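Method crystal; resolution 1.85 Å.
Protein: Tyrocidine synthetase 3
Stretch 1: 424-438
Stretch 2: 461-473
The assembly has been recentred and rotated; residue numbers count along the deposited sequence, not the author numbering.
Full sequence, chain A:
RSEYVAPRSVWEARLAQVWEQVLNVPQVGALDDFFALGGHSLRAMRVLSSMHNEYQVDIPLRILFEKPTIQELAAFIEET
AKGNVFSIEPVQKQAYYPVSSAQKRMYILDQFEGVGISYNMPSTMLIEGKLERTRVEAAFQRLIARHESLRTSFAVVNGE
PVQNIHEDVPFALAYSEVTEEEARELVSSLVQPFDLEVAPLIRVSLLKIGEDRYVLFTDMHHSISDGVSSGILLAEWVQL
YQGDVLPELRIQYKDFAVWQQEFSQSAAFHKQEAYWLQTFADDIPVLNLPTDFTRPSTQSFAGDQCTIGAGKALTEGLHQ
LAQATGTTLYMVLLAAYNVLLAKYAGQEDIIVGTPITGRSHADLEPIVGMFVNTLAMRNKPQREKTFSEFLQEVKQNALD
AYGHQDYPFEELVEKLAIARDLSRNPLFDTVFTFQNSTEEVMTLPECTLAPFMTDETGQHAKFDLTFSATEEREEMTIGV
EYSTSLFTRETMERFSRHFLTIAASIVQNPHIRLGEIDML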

# COMPACT_ATOMS: atom_id res chain seq x y z
N ARG A 424 13.98 17.02 1.68
CA ARG A 424 12.67 16.46 2.03
C ARG A 424 11.99 15.83 0.82
O ARG A 424 12.53 15.85 -0.29
CB ARG A 424 11.79 17.51 2.71
CG ARG A 424 11.95 18.94 2.22
CD ARG A 424 11.79 19.94 3.35
NE ARG A 424 10.68 19.58 4.22
CZ ARG A 424 10.52 20.00 5.47
NH1 ARG A 424 11.38 20.83 6.04
NH2 ARG A 424 9.47 19.57 6.17
N ASN A 425 10.82 15.24 1.04
CA ASN A 425 10.12 14.49 -0.00
C ASN A 425 8.93 15.26 -0.55
O ASN A 425 8.38 16.12 0.13
CB ASN A 425 9.68 13.13 0.54
CG ASN A 425 10.85 12.18 0.71
OD1 ASN A 425 11.31 11.57 -0.27
ND2 ASN A 425 11.34 12.04 1.93
N PRO A 426 8.53 14.95 -1.80
CA PRO A 426 7.42 15.68 -2.40
C PRO A 426 6.10 15.39 -1.69
O PRO A 426 5.81 14.24 -1.34
CB PRO A 426 7.41 15.20 -3.86
CG PRO A 426 8.13 13.91 -3.86
CD PRO A 426 9.09 13.94 -2.71
N LEU A 427 5.34 16.46 -1.44
CA LEU A 427 3.99 16.42 -0.86
C LEU A 427 3.90 16.06 0.62
O LEU A 427 3.12 16.67 1.35
CB LEU A 427 3.04 15.54 -1.69
CG LEU A 427 2.51 16.19 -2.98
CD1 LEU A 427 1.63 15.21 -3.74
CD2 LEU A 427 1.74 17.47 -2.67
N PHE A 428 4.68 15.07 1.08
CA PHE A 428 4.66 14.67 2.49
C PHE A 428 6.04 14.21 2.98
O PHE A 428 6.83 13.65 2.23
CB PHE A 428 3.61 13.58 2.75
CG PHE A 428 3.71 12.41 1.82
CD1 PHE A 428 4.58 11.35 2.09
CD2 PHE A 428 2.95 12.36 0.66
CE1 PHE A 428 4.68 10.27 1.23
CE2 PHE A 428 3.04 11.27 -0.20
CZ PHE A 428 3.91 10.23 0.08
N ASP A 429 6.30 14.46 4.27
CA ASP A 429 7.55 14.07 4.91
C ASP A 429 7.36 13.03 6.00
O ASP A 429 8.30 12.68 6.71
CB ASP A 429 8.23 15.32 5.47
CG ASP A 429 8.81 16.17 4.38
OD1 ASP A 429 9.63 15.64 3.60
OD2 ASP A 429 8.43 17.36 4.28
N THR A 430 6.14 12.53 6.13
CA THR A 430 5.86 11.42 7.01
C THR A 430 4.89 10.46 6.35
O THR A 430 4.11 10.85 5.48
CB THR A 430 5.29 11.91 8.36
OG1 THR A 430 5.10 10.78 9.22
CG2 THR A 430 3.96 12.63 8.17
N VAL A 431 4.97 9.20 6.76
CA VAL A 431 4.11 8.14 6.25
C VAL A 431 3.43 7.44 7.42
O VAL A 431 4.03 7.28 8.49
CB VAL A 431 4.93 7.11 5.42
CG1 VAL A 431 4.14 5.83 5.19
CG2 VAL A 431 5.36 7.73 4.09
N PHE A 432 2.18 7.03 7.21
CA PHE A 432 1.41 6.27 8.20
C PHE A 432 1.01 4.93 7.59
O PHE A 432 0.52 4.90 6.46
CB PHE A 432 0.16 7.05 8.60
CG PHE A 432 -0.80 6.27 9.45
CD1 PHE A 432 -0.63 6.21 10.82
CD2 PHE A 432 -1.86 5.59 8.88
CE1 PHE A 432 -1.50 5.48 11.61
CE2 PHE A 432 -2.74 4.85 9.66
CZ PHE A 432 -2.56 4.80 11.03
N THR A 433 1.24 3.84 8.32
CA THR A 433 0.76 2.51 7.91
C THR A 433 0.10 1.76 9.06
O THR A 433 0.41 2.00 10.22
CB THR A 433 1.89 1.61 7.33
OG1 THR A 433 2.77 1.19 8.38
CG2 THR A 433 2.69 2.35 6.26
N PHE A 434 -0.81 0.85 8.72
CA PHE A 434 -1.47 -0.00 9.72
C PHE A 434 -1.55 -1.43 9.18
O PHE A 434 -2.00 -1.65 8.05
CB PHE A 434 -2.86 0.54 10.06
CG PHE A 434 -3.68 -0.37 10.95
CD1 PHE A 434 -3.25 -0.67 12.23
CD2 PHE A 434 -4.87 -0.92 10.49
CE1 PHE A 434 -3.98 -1.52 13.05
CE2 PHE A 434 -5.62 -1.77 11.31
CZ PHE A 434 -5.17 -2.06 12.59
N GLN A 435 -1.09 -2.40 9.97
CA GLN A 435 -1.03 -3.81 9.54
C GLN A 435 -1.61 -4.73 10.61
O GLN A 435 -1.81 -4.31 11.76
CB GLN A 435 0.42 -4.22 9.24
CG GLN A 435 1.29 -3.16 8.55
CD GLN A 435 2.10 -2.31 9.54
OE1 GLN A 435 1.83 -1.12 9.73
NE2 GLN A 435 3.09 -2.93 10.16
N ASN A 436 -1.86 -5.99 10.24
CA ASN A 436 -2.40 -7.00 11.16
C ASN A 436 -1.41 -8.16 11.40
O ASN A 436 -1.69 -9.30 11.03
CB ASN A 436 -3.72 -7.57 10.62
CG ASN A 436 -4.90 -6.63 10.85
OD1 ASN A 436 -5.53 -6.17 9.89
ND2 ASN A 436 -5.20 -6.34 12.11
N SER A 437 -0.27 -7.85 12.02
CA SER A 437 0.72 -8.87 12.43
C SER A 437 1.17 -9.75 11.26
O SER A 437 0.91 -9.43 10.10
CB SER A 437 0.14 -9.74 13.55
OG SER A 437 1.15 -10.55 14.15
N THR A 438 1.89 -10.83 11.57
CA THR A 438 2.14 -11.93 10.63
C THR A 438 3.21 -12.90 11.14
O THR A 438 4.41 -12.64 11.00
CB THR A 438 2.51 -11.46 9.19
OG1 THR A 438 1.33 -11.07 8.49
CG2 THR A 438 3.18 -12.58 8.40
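Stretch 2 (461-473) AKFDLTFSATEER

Stretch 2 lies beside stretch 1 as a parallel β-strand: 465-471 runs along 430-435 with an angle of 13° between their N-to-C directions and a closest axial approach of 4.7 Å. The register is one to one, Thr430 facing Leu465 through Gln435 facing Thr470, with paired CA atoms 4.7-5.2 Å apart. Alternating bonds fix it: Val431 N to Leu465 O (3.3 Å), Phe467 N to Val431 O (2.8 Å), Thr433 N to Phe467 O (2.9 Å), Ala469 N to Thr433 O (2.9 Å), Gln435 N to Ala469 O (3.0 Å) and Glu471 N to Gln435 O (3.0 Å).

Phe463, in the loop before the strand, has more area covered by the other stretch (91 Å²) than any other residue. It points its CB toward stretch 1 and lays one ring face against Val431, whose CG2 sits 3.6 Å from the ring centroid and 19° off its normal. Phe428 closes on the same ring obliquely, CE1 to Phe463 CE2 at 3.5 Å. Nearby, Asn425 ND2 donates to Lys462 O (2.9 Å), and a water bridges Asn425, Asp429 and Asp464.

On one sheet face, Phe432 and Phe467 meet rim to rim, planes at 16°, with CD1 of Phe432 3.5 Å from CD2 of Phe467. Further along, Phe434 CD1 lies 3.7 Å from Ala469 CB, and the ring runs on outward until its CZ is 4.0 Å from Glu471 OE1.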

# COMPACT_ATOMS: atom_id res chain seq x y z
N ALA A 461 15.73 5.14 6.42
CA ALA A 461 14.51 5.95 6.57
C ALA A 461 14.35 6.90 5.39
O ALA A 461 15.06 7.89 5.28
CB ALA A 461 14.55 6.72 7.88
N LYS A 462 13.40 6.59 4.49
CA LYS A 462 13.15 7.45 3.33
C LYS A 462 12.53 8.80 3.73
O LYS A 462 12.79 9.82 3.09
CB LYS A 462 12.25 6.76 2.31
CG LYS A 462 12.18 7.47 0.95
CD LYS A 462 11.05 6.93 0.08
CE LYS A 462 10.66 7.91 -1.02
NZ LYS A 462 9.34 7.58 -1.64
N PHE A 463 11.73 8.79 4.79
CA PHE A 463 11.01 9.99 5.24
C PHE A 463 11.49 10.43 6.61
O PHE A 463 12.18 9.66 7.28
CB PHE A 463 9.52 9.69 5.27
CG PHE A 463 8.97 9.23 3.96
CD1 PHE A 463 8.83 7.87 3.69
CD2 PHE A 463 8.62 10.15 2.98
CE1 PHE A 463 8.33 7.44 2.47
CE2 PHE A 463 8.13 9.73 1.76
CZ PHE A 463 7.99 8.37 1.50
N ASP A 464 11.14 11.65 7.02
CA ASP A 464 11.51 12.16 8.34
C ASP A 464 11.16 11.12 9.39
O ASP A 464 11.96 10.82 10.28
CB ASP A 464 10.78 13.45 8.68
CG ASP A 464 11.31 14.63 7.93
OD1 ASP A 464 12.16 14.45 7.04
OD2 ASP A 464 10.87 15.76 8.24
N LEU A 465 9.95 10.59 9.27
CA LEU A 465 9.57 9.44 10.06
C LEU A 465 8.41 8.68 9.43
O LEU A 465 7.59 9.25 8.70
CB LEU A 465 9.26 9.85 11.51
CG LEU A 465 7.93 10.52 11.84
CD1 LEU A 465 6.90 9.48 12.16
CD2 LEU A 465 8.10 11.46 13.03
N THR A 466 8.39 7.37 9.67
CA THR A 466 7.30 6.51 9.24
C THR A 466 6.66 5.94 10.49
O THR A 466 7.33 5.29 11.30
CB THR A 466 7.81 5.36 8.36
OG1 THR A 466 8.35 5.90 7.15
CG2 THR A 466 6.68 4.39 8.04
N PHE A 467 5.36 6.20 10.65
CA PHE A 467 4.61 5.80 11.84
C PHE A 467 3.83 4.54 11.47
O PHE A 467 3.05 4.57 10.53
CB PHE A 467 3.66 6.93 12.25
CG PHE A 467 2.87 6.64 13.49
CD1 PHE A 467 3.25 7.17 14.71
CD2 PHE A 467 1.72 5.86 13.43
CE1 PHE A 467 2.51 6.91 15.86
CE2 PHE A 467 0.98 5.60 14.57
CZ PHE A 467 1.38 6.13 15.79
N SER A 468 4.07 3.45 12.19
CA SER A 468 3.46 2.16 11.88
C SER A 468 2.69 1.60 13.06
O SER A 468 3.26 1.38 14.13
CB SER A 468 4.54 1.15 11.47
OG SER A 468 5.12 1.51 10.23
N ALA A 469 1.40 1.36 12.88
CA ALA A 469 0.60 0.67 13.88
C ALA A 469 0.47 -0.79 13.45
O ALA A 469 0.19 -1.07 12.28
CB ALA A 469 -0.76 1.32 14.02
N THR A 470 0.69 -1.72 14.38
CA THR A 470 0.57 -3.15 14.08
C THR A 470 -0.27 -3.84 15.15
O THR A 470 0.05 -3.79 16.33
CB THR A 470 1.96 -3.81 14.01
OG1 THR A 470 2.75 -3.15 13.01
CG2 THR A 470 1.84 -5.29 13.64
N GLU A 471 -1.35 -4.49 14.71
CA GLU A 471 -2.23 -5.23 15.62
C GLU A 471 -1.63 -6.62 15.84
O GLU A 471 -1.68 -7.46 14.95
CB GLU A 471 -3.64 -5.31 15.04
CG GLU A 471 -4.66 -5.89 16.00
CD GLU A 471 -6.00 -5.18 15.93
OE1 GLU A 471 -6.60 -5.10 14.84
OE2 GLU A 471 -6.46 -4.70 16.99
N GLU A 472 -1.09 -6.85 17.03
CA GLU A 472 -0.23 -8.02 17.30
C GLU A 472 -0.92 -9.19 18.00
O GLU A 472 -0.24 -10.16 18.36
CB GLU A 472 1.01 -7.59 18.11
CG GLU A 472 2.13 -6.99 17.26
CD GLU A 472 2.89 -8.03 16.45
OE1 GLU A 472 2.54 -9.22 16.49
OE2 GLU A 472 3.87 -7.64 15.77
N ARG A 473 -2.24 -9.11 18.17
CA ARG A 473 -3.08 -10.17 18.76
C ARG A 473 -3.40 -9.91 20.24
O ARG A 473 -4.55 -10.00 20.65
CB ARG A 473 -2.52 -11.60 18.54
CG ARG A 473 -1.71 -12.22 19.69
CD ARG A 473 -0.82 -13.36 19.23
NE ARG A 473 0.05 -13.83 20.31
CZ ARG A 473 1.05 -14.70 20.17
NH1 ARG A 473 1.33 -15.23 18.98
NH2 ARG A 473 1.78 -15.05 21.22
O HOH W 1 10.99 13.44 4.39